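Local coordinates for stage II sporulation protein E (SpoIIE) (Moorella thermoacetica, PDB 3ZT9) that probably removes phosphate from phosphorylated stressosome proteins as a manganese-dependent PP2C-type phosphatase, in a pathway adapted to control secondary messenger signalling, at residues C19-C23 with A35-G39; L146-I152 with D185-V191. All blocks are in the same frame, centred on the assembly; numbering follows the deposited sequence.

Contact 1 of 2, residues C19-C23 with A35-G39; sequences CGDAC and AVGDG. With MN (manganese (II) ion), chain B; MN (manganese (II) ion), chain C.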
loop_
_atom_site.group_PDB
_atom_site.type_symbol
_atom_site.label_atom_id
_atom_site.label_comp_id
_atom_site.label_asym_id
_atom_site.label_seq_id
_atom_site.Cartn_x
_atom_site.Cartn_y
_atom_site.Cartn_z
ATOM N N CYS A 19 -10.391 7.918 9.365
ATOM C CA CYS A 19 -9.951 7.610 8.008
ATOM C C CYS A 19 -10.178 6.152 7.670
ATOM O O CYS A 19 -9.689 5.266 8.354
ATOM C CB CYS A 19 -8.466 7.975 7.830
ATOM S SG CYS A 19 -7.771 7.609 6.202
ATOM N N GLY A 20 -10.910 5.899 6.588
ATOM C CA GLY A 20 -11.197 4.526 6.193
ATOM C C GLY A 20 -10.096 3.770 5.483
ATOM O O GLY A 20 -10.279 2.613 5.138
ATOM N N ASP A 21 -8.945 4.406 5.258
ATOM C CA ASP A 21 -7.773 3.733 4.722
ATOM C C ASP A 21 -6.754 3.486 5.855
ATOM O O ASP A 21 -6.804 4.123 6.897
ATOM C CB ASP A 21 -7.054 4.590 3.646
ATOM C CG ASP A 21 -7.874 4.853 2.393
ATOM O OD1 ASP A 21 -8.902 4.195 2.155
ATOM O OD2 ASP A 21 -7.419 5.729 1.614
ATOM N N ALA A 22 -5.812 2.572 5.639
ATOM C CA ALA A 22 -4.760 2.328 6.610
ATOM C C ALA A 22 -3.425 2.034 5.932
ATOM O O ALA A 22 -3.399 1.465 4.852
ATOM C CB ALA A 22 -5.138 1.162 7.524
ATOM N N CYS A 23 -2.330 2.392 6.609
ATOM C CA CYS A 23 -0.955 2.147 6.140
ATOM C C CYS A 23 -0.154 1.311 7.154
ATOM O O CYS A 23 -0.354 1.425 8.365
ATOM C CB CYS A 23 -0.226 3.498 5.936
ATOM S SG CYS A 23 -0.949 4.447 4.594
ATOM N N ALA A 35 2.403 -1.553 3.202
ATOM C CA ALA A 35 1.054 -1.964 2.867
ATOM C C ALA A 35 0.089 -0.806 2.958
ATOM O O ALA A 35 0.209 0.054 3.851
ATOM C CB ALA A 35 0.572 -3.116 3.820
ATOM N N VAL A 36 -0.908 -0.815 2.060
ATOM C CA VAL A 36 -2.008 0.144 2.183
ATOM C C VAL A 36 -3.311 -0.621 2.068
ATOM O O VAL A 36 -3.465 -1.440 1.185
ATOM C CB VAL A 36 -1.958 1.259 1.071
ATOM C CG1 VAL A 36 -3.188 2.158 1.135
ATOM C CG2 VAL A 36 -0.658 2.123 1.206
ATOM N N GLY A 37 -4.272 -0.310 2.928
ATOM C CA GLY A 37 -5.581 -0.934 2.821
ATOM C C GLY A 37 -6.622 0.170 2.679
ATOM O O GLY A 37 -6.440 1.294 3.169
ATOM N N ASP A 38 -7.733 -0.160 2.023
ATOM C CA ASP A 38 -8.826 0.789 1.880
ATOM C C ASP A 38 -10.085 0.030 2.244
ATOM O O ASP A 38 -10.485 -0.835 1.499
ATOM C CB ASP A 38 -8.863 1.267 0.400
ATOM C CG ASP A 38 -10.059 2.151 0.072
ATOM O OD1 ASP A 38 -10.989 2.236 0.899
ATOM O OD2 ASP A 38 -10.084 2.752 -1.027
ATOM N N GLY A 39 -10.686 0.323 3.401
ATOM C CA GLY A 39 -11.911 -0.365 3.796
ATOM C C GLY A 39 -13.088 0.057 2.920
ATOM O O GLY A 39 -13.257 1.206 2.578
HETATM MN MN MN B . -12.886 3.051 1.479
HETATM MN MN MN C . -11.178 4.615 -1.579
HETATM O O HOH W 1 -11.583 4.264 2.740
HETATM O O HOH W 2 -9.820 5.601 -0.162
HETATM O O HOH W 3 -13.812 2.171 -0.432
HETATM O O HOH W 4 -12.897 4.569 -0.156
HETATM O O HOH W 5 -12.851 3.552 -2.618
#
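The ends of two antiparallel strands, 21-23 and 35-39, run 4.6 Å apart with their directions at 166°. A22 and G37 form the hydrogen-bonded pair, A22 N to G37 O at 2.9 Å and G37 N to A22 O at 2.8 Å; D21-D38 and C23-V36 are the flanking non-hydrogen-bonded pairs. Just ahead of strand 21-23, G20 O accepts a hydrogen bond from G39 N at 2.9 Å. This is the open end of a beta hairpin in a PP2C-type fold, delivering acidic ligands to a dinuclear manganese centre. D38 spans the two ions, OD1 2.1 Å from the chain B manganese and OD2 2.2 Å from the chain C manganese, while G39 O holds the former at 2.2 Å. D21 acts through water: its OD1 accepts from metal-bound water 1 at 2.7 Å and probably also from water 2 at 2.9 Å, and its OD2 probably hydrogen-bonds S149 OG. C23 SG packs on V36 CG2 at 4.1 Å, whereas A22 turns to helix 43-60.

Contact 2 of 2, residues L146-I152 with D185-V191; sequences LIHSDGI and DDVAVIV. With MN (manganese (II) ion), chain C.
Manganese (chain C) joins the two loop ends: D150 OD1 binds it at 2.1 Å and D185 OD2 at 2.2 Å, with D38 and waters 2, 4 and 5 completing the site. Water 5 donates to D150 OD2 (2.9 Å), which also hydrogen-bonds N103 ND2. Strands 146-148 and 187-191 are antiparallel, 4.7 Å apart at 169°. I147 and I190 are the hydrogen-bonded pair (I147 N to I190 O 3.0 Å, I190 N to I147 O 2.9 Å), flanked by L146-V191 and H148-V189; S149 N to A188 O (3.1 Å) extends the ladder. The chain then turns through D150 (phi/psi -74/4) and G151 (-58/-22), I152 N hydrogen-bonded to S149 O at 3.1 Å. S149, chi1 p, accepts weak hydrogen bonds at OG from A188 N (3.2 Å) and G151 N (3.3 Å), besides meeting D21; a CB on G151 would clash with D186 O. Aspartates in loops next to strand ends characterise PP2C metal sites. I152 and V191 face helix 169-180; I147, A188 and I190 pack against strand 31-39.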
loop_
_atom_site.group_PDB
_atom_site.type_symbol
_atom_site.label_atom_id
_atom_site.label_comp_id
_atom_site.label_asym_id
_atom_site.label_seq_id
_atom_site.Cartn_x
_atom_site.Cartn_y
_atom_site.Cartn_z
ATOM N N LEU A 146 5.992 3.655 -4.638
ATOM C CA LEU A 146 4.873 4.522 -4.333
ATOM C C LEU A 146 3.643 3.594 -4.193
ATOM O O LEU A 146 3.440 2.712 -5.045
ATOM C CB LEU A 146 4.610 5.483 -5.513
ATOM C CG LEU A 146 3.254 6.205 -5.459
ATOM C CD1 LEU A 146 3.157 7.273 -4.345
ATOM C CD2 LEU A 146 3.031 6.820 -6.821
ATOM N N ILE A 147 2.850 3.760 -3.133
ATOM C CA ILE A 147 1.634 2.981 -2.980
ATOM C C ILE A 147 0.544 3.986 -2.598
ATOM O O ILE A 147 0.758 4.816 -1.728
ATOM C CB ILE A 147 1.722 1.860 -1.840
ATOM C CG1 ILE A 147 2.962 0.944 -2.062
ATOM C CG2 ILE A 147 0.372 1.027 -1.795
ATOM C CD1 ILE A 147 3.212 -0.141 -0.988
ATOM N N HIS A 148 -0.614 3.919 -3.232
ATOM C CA HIS A 148 -1.700 4.776 -2.770
ATOM C C HIS A 148 -3.077 4.170 -2.975
ATOM O O HIS A 148 -3.307 3.399 -3.892
ATOM C CB HIS A 148 -1.599 6.189 -3.432
ATOM C CG HIS A 148 -1.700 6.194 -4.924
ATOM N ND1 HIS A 148 -2.911 6.160 -5.589
ATOM C CD2 HIS A 148 -0.742 6.242 -5.885
ATOM C CE1 HIS A 148 -2.690 6.188 -6.896
ATOM N NE2 HIS A 148 -1.386 6.222 -7.100
ATOM N N SER A 149 -4.010 4.523 -2.092
ATOM C CA SER A 149 -5.407 4.120 -2.322
ATOM C C SER A 149 -6.003 4.909 -3.467
ATOM O O SER A 149 -5.376 5.840 -3.997
ATOM C CB SER A 149 -6.240 4.406 -1.076
ATOM O OG SER A 149 -6.333 5.797 -0.825
ATOM N N ASP A 150 -7.224 4.538 -3.866
ATOM C CA ASP A 150 -7.884 5.206 -4.987
ATOM C C ASP A 150 -8.387 6.602 -4.595
ATOM O O ASP A 150 -9.061 7.262 -5.386
ATOM C CB ASP A 150 -9.017 4.328 -5.519
ATOM C CG ASP A 150 -10.136 4.116 -4.509
ATOM O OD1 ASP A 150 -10.097 4.691 -3.398
ATOM O OD2 ASP A 150 -11.058 3.377 -4.847
ATOM N N GLY A 151 -8.089 7.033 -3.374
ATOM C CA GLY A 151 -8.170 8.452 -3.020
ATOM C C GLY A 151 -7.288 9.324 -3.912
ATOM O O GLY A 151 -7.512 10.538 -4.031
ATOM N N ILE A 152 -6.274 8.718 -4.525
ATOM C CA ILE A 152 -5.488 9.387 -5.588
ATOM C C ILE A 152 -5.643 8.601 -6.894
ATOM O O ILE A 152 -5.495 7.395 -6.921
ATOM C CB ILE A 152 -3.994 9.504 -5.218
ATOM C CG1 ILE A 152 -3.823 10.415 -3.997
ATOM C CG2 ILE A 152 -3.143 10.043 -6.396
ATOM C CD1 ILE A 152 -2.453 10.378 -3.397
ATOM N N ASP A 185 -13.011 11.257 -0.746
ATOM C CA ASP A 185 -12.696 9.899 -0.348
ATOM C C ASP A 185 -11.544 9.995 0.613
ATOM O O ASP A 185 -10.858 11.030 0.660
ATOM C CB ASP A 185 -12.315 9.013 -1.562
ATOM C CG ASP A 185 -12.347 7.515 -1.220
ATOM O OD1 ASP A 185 -12.944 7.161 -0.170
ATOM O OD2 ASP A 185 -11.790 6.683 -1.968
ATOM N N ASP A 186 -11.338 8.936 1.376
ATOM C CA ASP A 186 -10.123 8.793 2.183
ATOM C C ASP A 186 -8.901 8.722 1.293
ATOM O O ASP A 186 -8.989 8.232 0.173
ATOM C CB ASP A 186 -10.214 7.512 2.984
ATOM C CG ASP A 186 -11.429 7.501 3.900
ATOM O OD1 ASP A 186 -11.502 8.362 4.763
ATOM O OD2 ASP A 186 -12.281 6.638 3.750
ATOM N N VAL A 187 -7.758 9.176 1.797
ATOM C CA VAL A 187 -6.514 9.168 1.012
ATOM C C VAL A 187 -5.438 8.484 1.839
ATOM O O VAL A 187 -5.339 8.708 3.051
ATOM C CB VAL A 187 -6.093 10.597 0.628
ATOM C CG1 VAL A 187 -4.659 10.634 0.076
ATOM C CG2 VAL A 187 -7.113 11.211 -0.387
ATOM N N ALA A 188 -4.611 7.654 1.203
ATOM C CA ALA A 188 -3.483 7.063 1.888
ATOM C C ALA A 188 -2.340 6.944 0.884
ATOM O O ALA A 188 -2.554 6.518 -0.246
ATOM C CB ALA A 188 -3.841 5.662 2.419
ATOM N N VAL A 189 -1.131 7.287 1.302
ATOM C CA VAL A 189 0.015 7.237 0.405
ATOM C C VAL A 189 1.236 6.827 1.178
ATOM O O VAL A 189 1.459 7.366 2.263
ATOM C CB VAL A 189 0.372 8.642 -0.153
ATOM C CG1 VAL A 189 1.432 8.487 -1.291
ATOM C CG2 VAL A 189 -0.859 9.365 -0.649
ATOM N N ILE A 190 2.059 5.946 0.586
ATOM C CA ILE A 190 3.393 5.633 1.126
ATOM C C ILE A 190 4.430 5.874 0.029
ATOM O O ILE A 190 4.187 5.524 -1.120
ATOM C CB ILE A 190 3.490 4.138 1.524
ATOM C CG1 ILE A 190 2.529 3.866 2.690
ATOM C CG2 ILE A 190 4.898 3.794 1.946
ATOM C CD1 ILE A 190 2.501 2.352 3.081
ATOM N N VAL A 191 5.561 6.502 0.352
ATOM C CA VAL A 191 6.700 6.528 -0.567
ATOM C C VAL A 191 7.888 5.985 0.217
ATOM O O VAL A 191 8.060 6.387 1.349
ATOM C CB VAL A 191 7.012 7.964 -1.009
ATOM C CG1 VAL A 191 8.384 8.024 -1.698
ATOM C CG2 VAL A 191 5.865 8.510 -1.946
HETATM MN MN MN C . -11.178 4.615 -1.579
HETATM O O HOH W 6 -11.764 7.470 -4.653
HETATM O O HOH W 5 -12.851 3.552 -2.618
HETATM O O HOH W 4 -12.897 4.569 -0.156
HETATM O O HOH W 2 -9.820 5.601 -0.162
#

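In the fold
Both segments of contact 1 precede those of contact 2 in sequence, yet their centres lie only 8 Å apart. They belong to different antiparallel sheets, contact 1 to the one containing strands 21-28 and 31-39, contact 2 to the one containing 144-148 and 187-192. The sheets face each other as the beta sandwich of the PP2C fold, with V36 and C23 packed against A188 and I190. Where the strands end, the sheets share chemistry: a probable hydrogen bond links D21 to S149, and both contacts reach the chain C manganese and waters 2, 4 and 5. The principle is general: residues distant in sequence assemble one metal site, here probably catalytic, at one end of the sandwich, between the two sheets.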